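Local coordinates for protein glycerol-3-phosphate dehydrogenase [NAD(+)] (Dunaliella salina, PDB 6IUY) that probably reduces dihydroxyacetone phosphate to glycerol 3-phosphate with NADH and, with a second, phosphatase-like domain, allows its direct conversion to glycerol, at residues S304-N307 with L308-I312; S435-Q438 with Q439-Q442; A271-M274 with V275-T279; V565-S568 with D569-Q572. One frame throughout, in Å; residues are numbered along the deposited sequence.

Interaction 1 of 4, residues S304-N307 with L308-I312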
loop_
_atom_site.group_PDB
_atom_site.type_symbol
_atom_site.label_atom_id
_atom_site.label_comp_id
_atom_site.label_asym_id
_atom_site.label_seq_id
_atom_site.Cartn_x
_atom_site.Cartn_y
_atom_site.Cartn_z
ATOM N N SER A 304 28.823 28.727 16.493
ATOM C CA SER A 304 27.909 29.331 17.447
ATOM C C SER A 304 28.247 28.954 18.888
ATOM O O SER A 304 27.830 29.635 19.817
ATOM C CB SER A 304 26.471 28.951 17.114
ATOM O OG SER A 304 26.382 27.558 16.977
ATOM N N GLY A 305 28.991 27.873 19.082
ATOM C CA GLY A 305 29.418 27.527 20.428
ATOM C C GLY A 305 28.269 27.400 21.418
ATOM O O GLY A 305 27.218 26.833 21.115
ATOM N N ARG A 306 28.477 27.967 22.596
ATOM C CA ARG A 306 27.580 27.851 23.726
ATOM C C ARG A 306 26.373 28.749 23.608
ATOM O O ARG A 306 25.362 28.561 24.282
ATOM C CB ARG A 306 28.336 28.192 25.017
ATOM C CG ARG A 306 27.500 28.074 26.270
ATOM C CD ARG A 306 27.788 26.763 26.982
ATOM N NE ARG A 306 26.579 26.033 27.389
ATOM C CZ ARG A 306 26.368 24.749 27.107
ATOM N NH1 ARG A 306 27.283 24.077 26.422
ATOM N NH2 ARG A 306 25.252 24.131 27.513
ATOM N N ASN A 307 26.488 29.761 22.770
ATOM C CA ASN A 307 25.429 30.750 22.649
ATOM C C ASN A 307 24.108 30.170 22.113
ATOM O O ASN A 307 23.019 30.647 22.438
ATOM C CB ASN A 307 25.932 31.881 21.758
ATOM C CG ASN A 307 27.169 32.567 22.341
ATOM O OD1 ASN A 307 27.036 33.485 23.136
ATOM N ND2 ASN A 307 28.367 32.118 21.947
ATOM N N LEU A 308 24.205 29.115 21.325
ATOM C CA LEU A 308 23.014 28.468 20.760
ATOM C C LEU A 308 22.151 27.880 21.850
ATOM O O LEU A 308 20.936 28.130 21.913
ATOM C CB LEU A 308 23.413 27.364 19.789
ATOM C CG LEU A 308 22.297 26.596 19.085
ATOM C CD1 LEU A 308 21.322 27.564 18.431
ATOM C CD2 LEU A 308 22.920 25.679 18.040
ATOM N N ILE A 309 22.801 27.071 22.691
ATOM C CA ILE A 309 22.162 26.385 23.808
ATOM C C ILE A 309 21.482 27.418 24.694
ATOM O O ILE A 309 20.309 27.262 25.046
ATOM C CB ILE A 309 23.194 25.558 24.598
ATOM C CG1 ILE A 309 23.596 24.316 23.802
ATOM C CG2 ILE A 309 22.664 25.168 25.961
ATOM C CD1 ILE A 309 24.547 24.590 22.625
ATOM N N GLU A 310 22.199 28.502 25.001
ATOM C CA GLU A 310 21.684 29.558 25.880
ATOM C C GLU A 310 20.521 30.306 25.249
ATOM O O GLU A 310 19.615 30.777 25.935
ATOM C CB GLU A 310 22.807 30.539 26.243
ATOM C CG GLU A 310 24.021 29.858 26.923
ATOM C CD GLU A 310 25.203 30.806 27.184
ATOM O OE1 GLU A 310 25.083 32.016 26.925
ATOM O OE2 GLU A 310 26.259 30.333 27.655
ATOM N N TYR A 311 20.535 30.414 23.928
ATOM C CA TYR A 311 19.440 31.090 23.241
ATOM C C TYR A 311 18.202 30.191 23.348
ATOM O O TYR A 311 17.099 30.649 23.655
ATOM C CB TYR A 311 19.818 31.389 21.779
ATOM C CG TYR A 311 18.735 32.130 21.004
ATOM C CD1 TYR A 311 18.816 33.510 20.777
ATOM C CD2 TYR A 311 17.632 31.453 20.512
ATOM C CE1 TYR A 311 17.827 34.180 20.075
ATOM C CE2 TYR A 311 16.649 32.108 19.815
ATOM C CZ TYR A 311 16.739 33.468 19.599
ATOM O OH TYR A 311 15.732 34.090 18.889
ATOM N N ILE A 312 18.401 28.892 23.140
ATOM C CA ILE A 312 17.281 27.956 23.182
ATOM C C ILE A 312 16.622 27.962 24.547
ATOM O O ILE A 312 15.401 28.023 24.635
ATOM C CB ILE A 312 17.722 26.542 22.822
ATOM C CG1 ILE A 312 18.117 26.498 21.340
ATOM C CG2 ILE A 312 16.609 25.550 23.101
ATOM C CD1 ILE A 312 18.902 25.285 20.948
#
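Arg306 lays the outer part of its side chain against Ile309, one turn further along the chain, while OE2 of Glu310 lies close against its CG. With CG anti to the backbone N (chi1 -179°) and two bends further out, the arginine brings its guanidinium over the isoleucine, so that CB of Ile309 lies below one face, toward the rim. Arg306 NH2 comes tightly to Ile309 CG2, at 3.2 Å. Glu310 crosses the arginine at about a right angle, its chain extended beyond CG. Its OE2 stands near the guanidinium plane at the edge, yet 4.3 Å from Arg306 NE, too far for a salt bridge, though the opposite charges probably still attract. Ser335 instead hydrogen-bonds to Arg306 NH1.

This is the start of helix 307-315, which follows strand 293-297 in the NAD-binding domain. A type II' turn from Ser304 to Asn307 leads into it, with Gly305 at the positive phi such a turn needs. Weak bonds to Ser304 O hold the turn, from Asn307 N and, at 3.3 Å, from Asn307 ND2. The helical backbone bonds then begin: Glu310 N reaches Arg306 O at 3.2 Å, and Tyr311 N reaches Asn307 O at 2.9 Å. CD2 of Leu308 lies loosely by Ser304 OG, 4.1 Å away, and the leucine is buried against Val298, Pro319 and Ile320, its side chain about 6 Å from the bound NAD.

Interaction 2 of 4, residues S435-Q438 with Q439-Q442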
loop_
_atom_site.group_PDB
_atom_site.type_symbol
_atom_site.label_atom_id
_atom_site.label_comp_id
_atom_site.label_asym_id
_atom_site.label_seq_id
_atom_site.Cartn_x
_atom_site.Cartn_y
_atom_site.Cartn_z
ATOM N N SER A 435 2.304 1.953 23.679
ATOM C CA SER A 435 1.379 2.756 24.464
ATOM C C SER A 435 2.019 4.050 25.016
ATOM O O SER A 435 1.421 5.135 24.971
ATOM C CB SER A 435 0.827 1.913 25.618
ATOM O OG SER A 435 0.104 2.733 26.524
ATOM N N LEU A 436 3.221 3.917 25.569
ATOM C CA LEU A 436 3.991 5.051 26.078
ATOM C C LEU A 436 4.301 6.053 24.962
ATOM O O LEU A 436 3.959 7.232 25.050
ATOM C CB LEU A 436 5.296 4.548 26.710
ATOM C CG LEU A 436 6.172 5.553 27.472
ATOM C CD1 LEU A 436 5.553 5.875 28.824
ATOM C CD2 LEU A 436 7.608 5.032 27.632
ATOM N N TRP A 437 4.934 5.569 23.898
ATOM C CA TRP A 437 5.262 6.425 22.762
ATOM C C TRP A 437 4.043 7.128 22.167
ATOM O O TRP A 437 4.109 8.313 21.813
ATOM C CB TRP A 437 5.980 5.613 21.692
ATOM C CG TRP A 437 7.308 5.121 22.146
ATOM C CD1 TRP A 437 7.771 3.843 22.096
ATOM C CD2 TRP A 437 8.351 5.903 22.754
ATOM N NE1 TRP A 437 9.051 3.785 22.608
ATOM C CE2 TRP A 437 9.416 5.035 23.026
ATOM C CE3 TRP A 437 8.483 7.254 23.071
ATOM C CZ2 TRP A 437 10.603 5.479 23.613
ATOM C CZ3 TRP A 437 9.668 7.692 23.632
ATOM C CH2 TRP A 437 10.705 6.808 23.906
ATOM N N GLN A 438 2.919 6.425 22.066
ATOM C CA GLN A 438 1.743 7.048 21.480
ATOM C C GLN A 438 1.257 8.186 22.341
ATOM O O GLN A 438 0.893 9.254 21.824
ATOM C CB GLN A 438 0.610 6.042 21.270
ATOM C CG GLN A 438 -0.635 6.680 20.649
ATOM C CD GLN A 438 -1.723 5.655 20.320
ATOM O OE1 GLN A 438 -1.767 4.567 20.896
ATOM N NE2 GLN A 438 -2.599 6.008 19.397
ATOM N N GLN A 439 1.237 7.970 23.656
ATOM C CA GLN A 439 0.842 9.025 24.585
ATOM C C GLN A 439 1.829 10.194 24.484
ATOM O O GLN A 439 1.434 11.339 24.558
ATOM C CB GLN A 439 0.756 8.498 26.032
ATOM C CG GLN A 439 0.438 9.589 27.080
ATOM C CD GLN A 439 0.180 9.025 28.495
ATOM O OE1 GLN A 439 0.222 7.806 28.715
ATOM N NE2 GLN A 439 -0.086 9.918 29.450
ATOM N N LEU A 440 3.106 9.901 24.268
ATOM C CA LEU A 440 4.108 10.966 24.185
ATOM C C LEU A 440 3.973 11.821 22.904
ATOM O O LEU A 440 3.934 13.058 22.970
ATOM C CB LEU A 440 5.504 10.358 24.273
ATOM C CG LEU A 440 6.672 11.269 24.634
ATOM C CD1 LEU A 440 6.378 12.027 25.926
ATOM C CD2 LEU A 440 7.944 10.437 24.752
ATOM N N PHE A 441 3.866 11.160 21.752
ATOM C CA PHE A 441 3.893 11.840 20.454
ATOM C C PHE A 441 2.543 12.290 19.874
ATOM O O PHE A 441 2.485 13.269 19.130
ATOM C CB PHE A 441 4.564 10.940 19.419
ATOM C CG PHE A 441 6.063 10.935 19.488
ATOM C CD1 PHE A 441 6.802 11.905 18.823
ATOM C CD2 PHE A 441 6.739 9.942 20.187
ATOM C CE1 PHE A 441 8.180 11.894 18.861
ATOM C CE2 PHE A 441 8.125 9.923 20.234
ATOM C CZ PHE A 441 8.848 10.898 19.574
ATOM N N GLN A 442 1.458 11.584 20.163
ATOM C CA GLN A 442 0.187 11.958 19.537
ATOM C C GLN A 442 -0.355 13.298 20.031
ATOM O O GLN A 442 -0.576 13.495 21.237
ATOM C CB GLN A 442 -0.875 10.879 19.756
ATOM C CG GLN A 442 -2.209 11.178 19.079
ATOM C CD GLN A 442 -3.044 9.921 18.904
ATOM O OE1 GLN A 442 -2.768 9.087 18.036
ATOM N NE2 GLN A 442 -4.052 9.763 19.753
#
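Helix 431-441, the connection of a beta-alpha-beta unit between strands 422-427 and 446-451, ends in this contact, where Trp437 packs along Leu440 and Phe441 and Gln438 reaches for Gln442. The indole lies beside the leucine, both pointing the same way, and CD2 of Leu440 meets the ring at its edge, near the plane, 3.4 Å from Trp437 CZ3. Phe441 runs alongside the same indole, its CE2 3.9 Å from Trp437 CE3. The phenyl ring also turns its edge to the backbone: Trp437 O lies in the ring plane, 3.5 Å from Phe441 CD2.

Further round the helix two glutamines line up. Gln438 has CG anti to the backbone N (chi1 -180°) and a chain extended beyond it, which carries NE2 to Gln442 OE1 at 3.4 Å. The bond is nearly straight, at 169°, but long and weak, and the two amide planes stand 85° apart. OE1 of Gln442 is held more firmly by the backbone N of Ile448.

The helical backbone bonds persist to the end, from Gln439 N to Ser435 O at 3.1 Å through to Gln442 N and Gln438 O at 2.9 Å; Gln442 is the first residue to leave helical geometry. Trp437 and Phe441 cover Ile376 of strand 374-377, Leu436 and Leu440 press on Phe290 of strand 290-291, and Leu440 and Phe441 also meet Val275 of helix 266-282.

Interaction 3 of 4, residues A271-M274 with V275-T279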
loop_
_atom_site.group_PDB
_atom_site.type_symbol
_atom_site.label_atom_id
_atom_site.label_comp_id
_atom_site.label_asym_id
_atom_site.label_seq_id
_atom_site.Cartn_x
_atom_site.Cartn_y
_atom_site.Cartn_z
ATOM N N ALA A 271 9.693 17.721 16.648
ATOM C CA ALA A 271 9.349 16.571 17.453
ATOM C C ALA A 271 9.343 16.911 18.968
ATOM O O ALA A 271 8.350 16.656 19.679
ATOM C CB ALA A 271 10.317 15.418 17.148
ATOM N N VAL A 272 10.435 17.489 19.475
ATOM C CA VAL A 272 10.503 17.807 20.913
ATOM C C VAL A 272 9.397 18.767 21.297
ATOM O O VAL A 272 8.938 18.772 22.435
ATOM C CB VAL A 272 11.870 18.409 21.323
ATOM C CG1 VAL A 272 11.851 19.907 21.173
ATOM C CG2 VAL A 272 12.182 18.055 22.763
ATOM N N ARG A 273 8.948 19.580 20.343
ATOM C CA ARG A 273 7.876 20.538 20.606
ATOM C C ARG A 273 6.548 19.831 20.871
ATOM O O ARG A 273 5.751 20.264 21.729
ATOM C CB ARG A 273 7.724 21.496 19.428
ATOM C CG ARG A 273 6.509 22.399 19.531
ATOM C CD ARG A 273 6.385 23.385 18.382
ATOM N NE ARG A 273 5.496 24.491 18.768
ATOM C CZ ARG A 273 4.189 24.540 18.509
ATOM N NH1 ARG A 273 3.600 23.556 17.843
ATOM N NH2 ARG A 273 3.465 25.579 18.909
ATOM N N MET A 274 6.297 18.759 20.114
ATOM C CA MET A 274 5.081 17.965 20.275
ATOM C C MET A 274 5.159 17.131 21.546
ATOM O O MET A 274 4.215 17.054 22.311
ATOM C CB MET A 274 4.859 17.046 19.075
ATOM C CG MET A 274 4.751 17.763 17.720
ATOM S SD MET A 274 4.102 16.601 16.479
ATOM C CE MET A 274 5.539 15.654 16.016
ATOM N N VAL A 275 6.303 16.491 21.731
ATOM C CA VAL A 275 6.614 15.716 22.924
ATOM C C VAL A 275 6.526 16.563 24.198
ATOM O O VAL A 275 5.966 16.143 25.224
ATOM C CB VAL A 275 7.998 15.121 22.758
ATOM C CG1 VAL A 275 8.674 14.875 24.085
ATOM C CG2 VAL A 275 7.900 13.879 21.874
ATOM N N ALA A 276 7.026 17.789 24.120
ATOM C CA ALA A 276 6.927 18.685 25.257
ATOM C C ALA A 276 5.472 19.059 25.567
ATOM O O ALA A 276 5.118 19.220 26.734
ATOM C CB ALA A 276 7.784 19.941 25.020
ATOM N N GLN A 277 4.625 19.203 24.547
ATOM C CA GLN A 277 3.204 19.514 24.789
ATOM C C GLN A 277 2.504 18.392 25.537
ATOM O O GLN A 277 1.679 18.661 26.405
ATOM C CB GLN A 277 2.448 19.784 23.484
ATOM C CG GLN A 277 2.855 21.071 22.806
ATOM C CD GLN A 277 2.246 21.231 21.438
ATOM O OE1 GLN A 277 1.812 20.252 20.804
ATOM N NE2 GLN A 277 2.213 22.476 20.962
ATOM N N SER A 278 2.830 17.144 25.192
ATOM C CA SER A 278 2.255 15.978 25.854
ATOM C C SER A 278 2.629 15.872 27.352
ATOM O O SER A 278 1.762 15.622 28.191
ATOM C CB SER A 278 2.680 14.708 25.123
ATOM O OG SER A 278 2.108 14.676 23.815
ATOM N N THR A 279 3.910 16.041 27.679
ATOM C CA THR A 279 4.345 15.957 29.068
ATOM C C THR A 279 3.784 17.102 29.890
ATOM O O THR A 279 3.437 16.930 31.069
ATOM C CB THR A 279 5.856 15.968 29.195
ATOM O OG1 THR A 279 6.363 17.221 28.722
ATOM C CG2 THR A 279 6.422 14.862 28.377
#
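Gln277 sets the nitrogen of its amide over the guanidinium of Arg273, one turn back. NE2 stands above one face of the arginine, offset toward the rim and 3.6 Å from NH1, with the two planes 62° apart. Arg273 reaches this position through a chain extended from CG to NE. A shared anion probably helps to hold the pair together: Glu419 OE2 forms a salt bridge with Arg273 NH1 and accepts a hydrogen bond from Gln277 NE2. Arg273 NE also bonds to Asp326 O, and Gln277 OE1 to Tyr445 OH. A leucine in place of Gln277 would probably leave the Tyr445 hydroxyl without this mate and deprive Glu419 of one of its donors. Ser278 OG hydrogen-bonds to Leu440 O of helix 431-441.

The backbone bonds belong to helix 266-282, the first helix of the Rossmann fold, whose opening turn carries the NAD-binding residues Ala266, Trp267 and Ala268. Val275 N meets Ala271 O at 2.9 Å, almost straight (178°), Ala276 N meets Val272 O at 2.7 Å, and Ser278 N bonds to Met274 O at 3.2 Å. The bond from Gln277 N to Arg273 O, 3.2 Å, is less well aimed, its donor standing above the carbonyl plane. The glutamine stem crowds that same oxygen: with its own CG anti to the carbonyl carbon (chi1 -69°), Gln277 places CG 3.2 Å from Arg273 O.

The apolar side chains pack mainly on the sheet. Val272 and Val275 bear on Val294 of strand 293-297 and, respectively, on Met261 and Val259 of strand 257-262.

Interaction 4 of 4, residues V565-S568 with D569-Q572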
loop_
_atom_site.group_PDB
_atom_site.type_symbol
_atom_site.label_atom_id
_atom_site.label_comp_id
_atom_site.label_asym_id
_atom_site.label_seq_id
_atom_site.Cartn_x
_atom_site.Cartn_y
_atom_site.Cartn_z
ATOM N N VAL A 565 21.385 10.815 -0.686
ATOM C CA VAL A 565 22.564 10.390 -1.431
ATOM C C VAL A 565 23.439 9.473 -0.578
ATOM O O VAL A 565 23.968 8.468 -1.076
ATOM C CB VAL A 565 23.371 11.598 -1.926
ATOM C CG1 VAL A 565 24.736 11.157 -2.430
ATOM C CG2 VAL A 565 22.588 12.318 -3.008
ATOM N N LEU A 566 23.576 9.803 0.708
ATOM C CA LEU A 566 24.202 8.885 1.665
ATOM C C LEU A 566 23.460 7.543 1.667
ATOM O O LEU A 566 24.075 6.475 1.671
ATOM C CB LEU A 566 24.206 9.484 3.078
ATOM C CG LEU A 566 25.117 10.693 3.322
ATOM C CD1 LEU A 566 24.846 11.287 4.701
ATOM C CD2 LEU A 566 26.566 10.302 3.195
ATOM N N THR A 567 22.134 7.592 1.650
ATOM C CA THR A 567 21.369 6.347 1.670
ATOM C C THR A 567 21.540 5.608 0.341
ATOM O O THR A 567 21.614 4.394 0.316
ATOM C CB THR A 567 19.874 6.607 1.945
ATOM O OG1 THR A 567 19.736 7.444 3.099
ATOM C CG2 THR A 567 19.107 5.299 2.158
ATOM N N SER A 568 21.612 6.346 -0.765
ATOM C CA SER A 568 21.859 5.722 -2.071
ATOM C C SER A 568 23.159 4.917 -2.042
ATOM O O SER A 568 23.195 3.762 -2.489
ATOM C CB SER A 568 21.932 6.783 -3.184
ATOM O OG SER A 568 22.029 6.180 -4.463
ATOM N N ASP A 569 24.223 5.530 -1.527
ATOM C CA ASP A 569 25.524 4.861 -1.457
ATOM C C ASP A 569 25.468 3.675 -0.510
ATOM O O ASP A 569 26.010 2.617 -0.809
ATOM C CB ASP A 569 26.642 5.826 -1.018
ATOM C CG ASP A 569 26.942 6.907 -2.058
ATOM O OD1 ASP A 569 26.488 6.787 -3.222
ATOM O OD2 ASP A 569 27.647 7.883 -1.717
ATOM N N GLU A 570 24.812 3.827 0.631
ATOM C CA GLU A 570 24.766 2.714 1.576
ATOM C C GLU A 570 24.133 1.477 0.927
ATOM O O GLU A 570 24.694 0.384 0.972
ATOM C CB GLU A 570 24.008 3.111 2.847
ATOM C CG GLU A 570 24.758 4.161 3.682
ATOM C CD GLU A 570 23.828 5.176 4.358
ATOM O OE1 GLU A 570 22.599 4.901 4.466
ATOM O OE2 GLU A 570 24.334 6.250 4.777
ATOM N N VAL A 571 22.976 1.663 0.306
ATOM C CA VAL A 571 22.289 0.579 -0.388
ATOM C C VAL A 571 23.093 0.043 -1.578
ATOM O O VAL A 571 23.112 -1.172 -1.830
ATOM C CB VAL A 571 20.902 1.037 -0.876
ATOM C CG1 VAL A 571 20.291 0.013 -1.859
ATOM C CG2 VAL A 571 20.010 1.258 0.296
ATOM N N GLN A 572 23.771 0.922 -2.307
ATOM C CA GLN A 572 24.529 0.437 -3.456
ATOM C C GLN A 572 25.669 -0.461 -3.008
ATOM O O GLN A 572 25.985 -1.449 -3.671
ATOM C CB GLN A 572 25.075 1.585 -4.300
ATOM C CG GLN A 572 25.378 1.157 -5.735
ATOM C CD GLN A 572 24.144 0.624 -6.434
ATOM O OE1 GLN A 572 23.025 1.025 -6.116
ATOM N NE2 GLN A 572 24.334 -0.299 -7.372
HETATM O O HOH W 1 21.497 2.254 -4.202
#
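Glu570 doubles back over the preceding turn toward Leu566 and Thr567. Its chain bends at chi2 (144°), which brings the carboxylate beside the Leu566 carbonyl, with OE2 3.1 Å from Leu566 O. Since both are acceptors, the approach is probably unfavourable; donors beyond the helix probably compensate, His353 NE2 on OE2 and the backbone N of Met382 on OE1. OE1 also rests 3.4 Å from Thr567 CA. With an alanine in place of Glu570, His353 and the Met382 amide are likely to lose these acceptors, and the tie to strand 382-385 to weaken.

Water provides a second link. One molecule donates to Ser568 O at 2.8 Å and to Gln572 OE1 at 2.7 Å, bridging a carbonyl and the side chain four residues on.

Backbone bonds run regularly, among them Val571 N to Thr567 O at 3.1 Å.

Asp569 OD1 is hydrogen-bonded by His595 NE2 and Asn591 ND2, and Ser568 OG bonds to Asn591 ND2. Val571 packs on Phe587 of helix 585-594, while Thr567 and Val571 meet helix 454-477. This helix packing belongs to the helical C-terminal domain of the dehydrogenase family, and Thr567 lies about 6 Å, side chain to side chain, from ligand-binding Lys380.

Followed from the N terminus, the contacts come in the order interactions 3, 1, 2 and 4, strictly in series: none nests in or crosses another, and each closes no more than a turn or so of chain. Interactions 3 and 1 belong to two helices of the NAD-binding domain, their nearest atoms about 8 Å apart. Interaction 2, much later in sequence, returns to interaction 3: Ser278 OG probably hydrogen-bonds to Leu440 O at 2.6 Å, and Val275 packs on Phe441, joining helices 266-282 and 431-441. Interaction 4 stands apart in the helical C-terminal region, with the side chain of Thr567 about 7 Å from the bound NAD and about 8 Å from the dihydroxyacetone phosphate.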